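Long-range contacts in UDP-N-acetylglucosamine--peptide N-acetylglucosaminyltransferase stabilizing protein GtfB (Streptococcus gordonii, PDB 5E9T), which stabilises its partner glycosyltransferase GtfA and, in complex with it, attaches the first N-acetylglucosamine to the serine-rich adhesin GspB for export by the accessory SecA2/SecY2 system: residues Gln149-Glu154 with Thr164-Pro169; Val247-Ala252 with Leu272-Asp277; Leu310-Ala315 with Tyr330-Leu335. All blocks are in the same frame, centred on the assembly; numbering follows the deposited sequence.

Contact 1 of 3, residues Gln149-Glu154 with Thr164-Pro169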
# COMPACT_ATOMS: atom_id res chain seq x y z
N GLN B 149 1.28 31.50 3.20
CA GLN B 149 2.59 31.92 2.73
C GLN B 149 3.63 31.61 3.79
O GLN B 149 3.32 31.58 4.99
CB GLN B 149 2.59 33.42 2.41
CG GLN B 149 1.29 33.91 1.81
CD GLN B 149 1.50 34.97 0.76
OE1 GLN B 149 2.63 35.31 0.42
NE2 GLN B 149 0.40 35.50 0.23
N GLU B 150 4.87 31.40 3.37
CA GLU B 150 5.89 31.03 4.34
C GLU B 150 6.29 32.29 5.10
O GLU B 150 6.84 33.23 4.53
CB GLU B 150 7.10 30.42 3.66
CG GLU B 150 6.83 29.61 2.40
CD GLU B 150 8.09 28.93 1.87
OE1 GLU B 150 8.51 27.91 2.45
OE2 GLU B 150 8.67 29.42 0.88
N ARG B 151 5.95 32.34 6.39
CA ARG B 151 6.49 33.36 7.29
C ARG B 151 7.78 32.92 7.98
O ARG B 151 8.72 33.72 8.09
CB ARG B 151 5.42 33.77 8.30
CG ARG B 151 4.24 34.50 7.65
CD ARG B 151 4.62 35.91 7.21
NE ARG B 151 4.61 36.11 5.76
CZ ARG B 151 3.58 36.61 5.08
NH1 ARG B 151 2.46 36.94 5.71
NH2 ARG B 151 3.67 36.77 3.77
N ILE B 152 7.85 31.68 8.46
CA ILE B 152 9.01 31.19 9.19
C ILE B 152 9.32 29.77 8.76
O ILE B 152 8.45 28.89 8.83
CB ILE B 152 8.80 31.22 10.72
CG1 ILE B 152 8.53 32.64 11.22
CG2 ILE B 152 10.01 30.61 11.43
CD1 ILE B 152 8.11 32.69 12.67
N VAL B 153 10.56 29.53 8.34
CA VAL B 153 11.06 28.20 8.03
C VAL B 153 12.23 27.96 8.97
O VAL B 153 13.29 28.58 8.82
CB VAL B 153 11.50 28.07 6.57
CG1 VAL B 153 11.68 26.62 6.19
CG2 VAL B 153 10.52 28.78 5.64
N GLU B 154 12.06 27.05 9.93
CA GLU B 154 13.12 26.77 10.90
C GLU B 154 13.74 25.42 10.58
O GLU B 154 13.09 24.38 10.73
CB GLU B 154 12.60 26.80 12.34
CG GLU B 154 13.67 26.36 13.34
CD GLU B 154 13.43 26.89 14.75
OE1 GLU B 154 12.40 27.56 14.97
OE2 GLU B 154 14.29 26.64 15.63
N THR B 164 10.77 35.35 6.73
CA THR B 164 10.30 36.26 5.69
C THR B 164 8.90 36.72 6.06
O THR B 164 7.93 35.95 5.95
CB THR B 164 10.33 35.59 4.31
OG1 THR B 164 9.96 36.55 3.31
CG2 THR B 164 9.39 34.39 4.25
N LEU B 165 8.78 37.98 6.45
CA LEU B 165 7.50 38.58 6.77
C LEU B 165 6.97 39.29 5.53
O LEU B 165 7.65 39.37 4.50
CB LEU B 165 7.64 39.52 7.96
CG LEU B 165 8.22 38.85 9.21
CD1 LEU B 165 8.55 39.86 10.30
CD2 LEU B 165 7.24 37.82 9.72
N ASP B 166 5.76 39.82 5.61
CA ASP B 166 5.12 40.35 4.42
C ASP B 166 5.75 41.67 4.01
O ASP B 166 6.01 42.54 4.84
CB ASP B 166 3.62 40.53 4.65
CG ASP B 166 2.91 41.07 3.43
OD1 ASP B 166 3.46 40.93 2.31
OD2 ASP B 166 1.81 41.64 3.58
N GLN B 167 6.02 41.81 2.71
CA GLN B 167 6.53 43.03 2.10
C GLN B 167 7.82 43.50 2.75
O GLN B 167 8.17 44.68 2.68
CB GLN B 167 5.48 44.15 2.13
CG GLN B 167 4.66 44.25 0.86
CD GLN B 167 3.55 45.28 0.96
OE1 GLN B 167 3.78 46.41 1.40
NE2 GLN B 167 2.35 44.89 0.55
N GLU B 168 8.54 42.58 3.38
CA GLU B 168 9.86 42.80 3.94
C GLU B 168 10.83 41.82 3.29
O GLU B 168 10.42 40.74 2.85
CB GLU B 168 9.87 42.59 5.46
CG GLU B 168 8.93 43.51 6.23
CD GLU B 168 9.05 43.33 7.73
OE1 GLU B 168 10.08 42.78 8.18
OE2 GLU B 168 8.11 43.72 8.46
N PRO B 169 12.11 42.16 3.20
CA PRO B 169 13.08 41.23 2.62
C PRO B 169 13.35 40.06 3.56
O PRO B 169 12.91 40.02 4.71
CB PRO B 169 14.32 42.09 2.41
CG PRO B 169 14.17 43.22 3.36
CD PRO B 169 12.70 43.48 3.47
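Arg151 and Thr164 meet through two polar contacts. Thr164 N donates to Arg151 O at 3.0 Å, with an N-H...O angle of 151°. In the return direction Arg151 NE reaches Thr164 O at 3.3 Å, a weak bond with the oxygen near the guanidinium plane. The same Thr164 O accepts a C-H...O contact from Arg151 CA, so the threonine carbonyl is approached by both the backbone and the side chain of the arginine. The arginine chain starts with CG beside its own backbone N (chi1 -66°) and bends at chi2 and chi3. Its CD lies 4.1 Å from Leu165 CD2, and the guanidinium is laid over the following peptide, with Asp166 N 3.8 Å above the centre of that flat group. Asp166 CB packs over the same group, 3.9 Å from Arg151 NH2. The two side chains lie side by side, guanidinium and carboxylate nearly parallel, yet Arg151 NH2 and Asp166 OD1 are 4.4 Å apart and no N-H points at the oxygen. Their attraction is therefore probably a general electrostatic one.

Two backbone features probably help to place these groups. Arg151 and Ile152 both face Tyr143 in a classic beta bulge, where strand 150-155 turns a corner, and a type II turn from Leu165 to Glu168 redirects the other segment. Glu150 is committed elsewhere, its carboxylate forming salt bridges with Arg146 and Arg165 of the neighbouring GtfA chain. The contact thus lies near the 171-173 side of the antiparallel sheet, where GtfA also packs and strand 150-155 sits between strands 138-144 and 161-163. Here the loop leading to edge strand 171-173 begins, and helix 176-186 packs nearby through Phe179 on Ile152 and Arg186 on Leu165.

Contact 2 of 3, residues Val247-Ala252 with Leu272-Asp277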
# COMPACT_ATOMS: atom_id res chain seq x y z
N VAL B 247 14.98 32.18 41.94
CA VAL B 247 13.77 31.95 42.73
C VAL B 247 13.42 30.48 42.63
O VAL B 247 13.44 29.91 41.54
CB VAL B 247 12.61 32.84 42.24
CG1 VAL B 247 11.28 32.33 42.79
CG2 VAL B 247 12.87 34.31 42.61
N ILE B 248 13.10 29.85 43.75
CA ILE B 248 12.73 28.43 43.72
C ILE B 248 11.44 28.21 44.51
O ILE B 248 11.49 27.93 45.72
CB ILE B 248 13.87 27.56 44.25
CG1 ILE B 248 15.14 27.81 43.43
CG2 ILE B 248 13.50 26.10 44.14
CD1 ILE B 248 16.32 26.96 43.82
N PRO B 249 10.28 28.30 43.86
CA PRO B 249 9.01 28.15 44.59
C PRO B 249 8.87 26.85 45.37
O PRO B 249 8.32 26.88 46.48
CB PRO B 249 7.97 28.27 43.47
CG PRO B 249 8.61 29.18 42.48
CD PRO B 249 10.07 28.80 42.49
N ASP B 250 9.35 25.72 44.86
CA ASP B 250 9.25 24.49 45.64
C ASP B 250 10.32 24.48 46.73
O ASP B 250 11.52 24.55 46.43
CB ASP B 250 9.35 23.25 44.76
CG ASP B 250 9.02 21.98 45.54
OD1 ASP B 250 8.30 22.08 46.56
OD2 ASP B 250 9.47 20.89 45.13
N LEU B 251 9.86 24.40 47.99
CA LEU B 251 10.74 24.38 49.17
C LEU B 251 11.69 23.21 49.13
O LEU B 251 12.90 23.37 49.33
CB LEU B 251 9.94 24.27 50.48
CG LEU B 251 9.37 25.63 50.92
CD1 LEU B 251 9.12 25.78 52.47
CD2 LEU B 251 10.36 26.48 50.46
N ALA B 252 11.11 22.03 48.98
CA ALA B 252 11.83 20.79 49.15
C ALA B 252 13.11 20.80 48.33
O ALA B 252 14.16 20.35 48.79
CB ALA B 252 10.91 19.64 48.76
N LEU B 272 10.34 31.29 47.24
CA LEU B 272 8.95 31.79 47.10
C LEU B 272 8.00 30.60 46.85
O LEU B 272 8.33 29.45 47.12
CB LEU B 272 8.96 32.89 46.02
CG LEU B 272 7.81 33.82 45.65
CD1 LEU B 272 6.69 33.13 45.10
CD2 LEU B 272 7.38 34.60 46.89
N GLY B 273 6.81 30.88 46.34
CA GLY B 273 5.76 29.91 46.18
C GLY B 273 4.83 30.41 45.10
O GLY B 273 5.22 31.22 44.26
N TYR B 274 3.61 29.88 45.05
CA TYR B 274 2.61 30.44 44.15
C TYR B 274 1.37 30.87 44.92
O TYR B 274 1.03 30.29 45.96
CB TYR B 274 2.22 29.43 43.05
CG TYR B 274 3.40 28.78 42.37
CD1 TYR B 274 4.03 29.38 41.28
CD2 TYR B 274 3.89 27.56 42.82
CE1 TYR B 274 5.11 28.77 40.66
CE2 TYR B 274 4.97 26.95 42.21
CZ TYR B 274 5.58 27.56 41.13
OH TYR B 274 6.65 26.96 40.52
N HIS B 275 0.67 31.89 44.41
CA HIS B 275 -0.59 32.32 45.01
C HIS B 275 -1.70 31.72 44.16
O HIS B 275 -2.01 32.23 43.08
CB HIS B 275 -0.71 33.84 45.09
CG HIS B 275 -2.05 34.31 45.55
ND1 HIS B 275 -2.47 34.21 46.86
CD2 HIS B 275 -3.08 34.88 44.87
CE1 HIS B 275 -3.70 34.70 46.97
NE2 HIS B 275 -4.09 35.11 45.78
N TYR B 276 -2.32 30.67 44.68
CA TYR B 276 -3.44 30.06 44.00
C TYR B 276 -4.69 30.89 44.26
O TYR B 276 -4.85 31.50 45.32
CB TYR B 276 -3.66 28.63 44.48
CG TYR B 276 -2.47 27.72 44.30
CD1 TYR B 276 -1.62 27.45 45.36
CD2 TYR B 276 -2.21 27.12 43.08
CE1 TYR B 276 -0.54 26.61 45.21
CE2 TYR B 276 -1.12 26.28 42.92
CZ TYR B 276 -0.29 26.03 43.99
OH TYR B 276 0.79 25.20 43.84
N ASP B 277 -5.57 30.91 43.27
CA ASP B 277 -6.88 31.51 43.45
C ASP B 277 -7.85 30.35 43.66
O ASP B 277 -8.25 29.68 42.71
CB ASP B 277 -7.24 32.37 42.25
CG ASP B 277 -8.70 32.77 42.22
OD1 ASP B 277 -9.23 33.18 43.28
OD2 ASP B 277 -9.32 32.69 41.14
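Pro249 and Gly273 bring the two backbones together, their CA atoms 4.0 Å apart, where the directions of 247-250 and 272-274 differ by 63° and no hydrogen bond joins the segments. Leu272 O lies by Pro249 CA in a C-H...O contact, whose short modelled length bears no weight.

The side-chain contact is led by the proline ring and Tyr274. Pro249 CB approaches the phenol end, 3.4 Å from Tyr274 CZ and 3.5 Å from Tyr274 CE2, while Pro249 CG lies 3.6 Å from Tyr274 OH. The two side chains cross obliquely, CB and CG of the proline coming in at the CZ-OH end. Tyr274 CG stands beside its own backbone N (chi1 -48°), and from there the ring extends to Pro249. The far end of the phenol is hydrogen-bonded through its OH to Gln221 NE2. Nearby, Val247 and Leu272 lie side by side, pointing the same way, with Val247 CG1 4.0 Å from Leu272 CB. Leu272 continues onto Leu436, Tyr437 and Thr440 of helix 434-442, and Tyr274 also packs against helix 10-21.

Immediately after the proline, Asp250 occupies the N-cap position of helix 251-260. Pro249 O is bonded by Asn430 ND2, and the Tyr274 backbone pairs with Asn430 and Val432. The side-chain part of the contact is largely apolar and buried; with no hydrogen bond across, packing probably holds it, while Pro249 O and Tyr274 OH find their hydrogen bonds in surrounding parts of the chain.

Contact 3 of 3, residues Leu310-Ala315 with Tyr330-Leu335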
# COMPACT_ATOMS: atom_id res chain seq x y z
N LEU B 310 -20.45 8.25 54.45
CA LEU B 310 -19.90 9.11 53.41
C LEU B 310 -20.53 8.79 52.06
O LEU B 310 -20.56 7.62 51.65
CB LEU B 310 -18.38 8.93 53.36
CG LEU B 310 -17.46 10.08 52.95
CD1 LEU B 310 -17.58 11.24 53.92
CD2 LEU B 310 -16.03 9.58 52.87
N VAL B 311 -21.06 9.82 51.39
CA VAL B 311 -21.57 9.65 50.04
C VAL B 311 -20.40 9.47 49.08
O VAL B 311 -19.37 10.14 49.21
CB VAL B 311 -22.43 10.86 49.63
CG1 VAL B 311 -22.99 10.67 48.22
CG2 VAL B 311 -23.54 11.09 50.64
N PHE B 312 -20.53 8.54 48.13
CA PHE B 312 -19.48 8.25 47.16
C PHE B 312 -20.03 8.49 45.76
O PHE B 312 -20.92 7.77 45.30
CB PHE B 312 -18.97 6.81 47.29
CG PHE B 312 -18.08 6.59 48.48
CD1 PHE B 312 -16.93 5.82 48.38
CD2 PHE B 312 -18.38 7.14 49.70
CE1 PHE B 312 -16.11 5.62 49.49
CE2 PHE B 312 -17.56 6.94 50.80
CZ PHE B 312 -16.43 6.19 50.69
N ARG B 313 -19.49 9.50 45.08
CA ARG B 313 -19.87 9.81 43.71
C ARG B 313 -18.69 9.55 42.79
O ARG B 313 -17.62 10.15 42.96
CB ARG B 313 -20.35 11.25 43.57
CG ARG B 313 -21.29 11.65 44.68
CD ARG B 313 -22.36 12.59 44.19
NE ARG B 313 -23.37 12.78 45.22
CZ ARG B 313 -23.39 13.81 46.05
NH1 ARG B 313 -22.45 14.75 45.97
NH2 ARG B 313 -24.34 13.91 46.97
N ILE B 314 -18.88 8.66 41.83
CA ILE B 314 -17.85 8.31 40.86
C ILE B 314 -18.40 8.60 39.47
O ILE B 314 -19.55 8.27 39.16
CB ILE B 314 -17.43 6.84 40.99
CG1 ILE B 314 -16.93 6.60 42.41
CG2 ILE B 314 -16.38 6.47 39.95
CD1 ILE B 314 -16.01 5.46 42.52
N ALA B 315 -17.57 9.23 38.65
CA ALA B 315 -18.01 9.68 37.34
C ALA B 315 -16.99 9.33 36.28
O ALA B 315 -15.81 9.10 36.55
CB ALA B 315 -18.29 11.19 37.34
N TYR B 330 -24.89 -0.80 46.79
CA TYR B 330 -25.03 0.02 47.98
C TYR B 330 -25.90 1.23 47.68
O TYR B 330 -25.78 1.85 46.62
CB TYR B 330 -23.66 0.51 48.47
CG TYR B 330 -22.60 -0.55 48.66
CD1 TYR B 330 -22.90 -1.90 48.67
CD2 TYR B 330 -21.28 -0.18 48.85
CE1 TYR B 330 -21.91 -2.86 48.85
CE2 TYR B 330 -20.30 -1.12 49.03
CZ TYR B 330 -20.61 -2.45 49.03
OH TYR B 330 -19.60 -3.37 49.21
N LYS B 331 -26.79 1.56 48.61
CA LYS B 331 -27.37 2.89 48.60
C LYS B 331 -26.37 3.95 49.04
O LYS B 331 -26.68 5.14 49.00
CB LYS B 331 -28.62 2.93 49.49
CG LYS B 331 -28.33 3.03 50.98
CD LYS B 331 -29.64 3.14 51.76
CE LYS B 331 -29.40 3.38 53.25
NZ LYS B 331 -28.83 4.74 53.51
N ASN B 332 -25.18 3.51 49.46
CA ASN B 332 -24.11 4.37 49.94
C ASN B 332 -23.36 5.05 48.81
O ASN B 332 -22.68 6.05 49.04
CB ASN B 332 -23.19 3.50 50.81
CG ASN B 332 -21.91 4.18 51.23
OD1 ASN B 332 -20.96 3.50 51.62
ND2 ASN B 332 -21.86 5.51 51.17
N VAL B 333 -23.49 4.54 47.60
CA VAL B 333 -22.75 5.03 46.44
C VAL B 333 -23.73 5.69 45.47
O VAL B 333 -24.88 5.26 45.34
CB VAL B 333 -21.97 3.87 45.78
CG1 VAL B 333 -21.62 4.19 44.36
CG2 VAL B 333 -20.72 3.55 46.60
N VAL B 334 -23.29 6.77 44.83
CA VAL B 334 -23.98 7.39 43.70
C VAL B 334 -23.00 7.43 42.53
O VAL B 334 -21.87 7.92 42.67
CB VAL B 334 -24.48 8.81 44.02
CG1 VAL B 334 -25.49 9.28 42.96
CG2 VAL B 334 -25.08 8.88 45.42
N LEU B 335 -23.44 6.95 41.36
CA LEU B 335 -22.56 6.84 40.19
C LEU B 335 -23.10 7.62 39.00
O LEU B 335 -24.28 7.53 38.66
CB LEU B 335 -22.34 5.37 39.80
CG LEU B 335 -21.65 4.58 40.91
CD1 LEU B 335 -21.26 3.18 40.45
CD2 LEU B 335 -20.43 5.37 41.38
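The Phe312 ring and the Asn332 amide cross with their planes 69° apart, Asn332 ND2 coming obliquely to within 4.1 Å of Phe312 CD2. At the ring edge, in its plane, lies the carbonyl carbon of Leu310. Val333 CG2 lies oblique to the ring and touches Phe312 CB at 3.8 Å. The amide hydrogen-bonds to Leu310 O, which lies almost in the amide plane; the modelled length is unusually short and doubtful. With Asn332 CG anti to its backbone N (chi1 171°), the amide is carried towards the partner segment. The Arg313 guanidinium has Val334 CG2 at its edge, near its plane, and reaches Asp287 in a long, weak ion pair.

Beyond these groups, a weak bond from Phe312 N to Asn332 O is followed by one from Val334 N to Phe312 O; Ile314 N then donates to Val334 O at 3.2 Å. Val311 CG1 touches Val334 CG2 at 3.9 Å, whereas Ile314 and Leu335 lie side by side on the face of Phe312 and Val333. This is parallel pairing within a beta-alpha-beta crossover, strand 311-315, helix 322-325 and strand 333-336, as in Rossmann-like domains.

The three contacts follow one another along the chain without overlap, and each belongs to a different part of the fold. Contact 1 lies in the antiparallel sheet. Contact 2 follows strands 243-247 and 269-270 at one side of the seven-stranded parallel sheet, and contact 3 lies in the separate parallel sheet of strands 287-291, 311-315 and 333-336. Centres of contacts 1 and 2 are 40 Å apart, those of 2 and 3 36 Å, and those of 1 and 3 58 Å, on opposite sides of the chain's centre. Contacts 1 and 3 both lie by GtfA; contact 2 touches no other chain and stands between the two parallel-sheet regions, probably Rossmann-like domains, consistent with a GT-B-type arrangement carrying an added beta domain that probably contributes to GtfA binding.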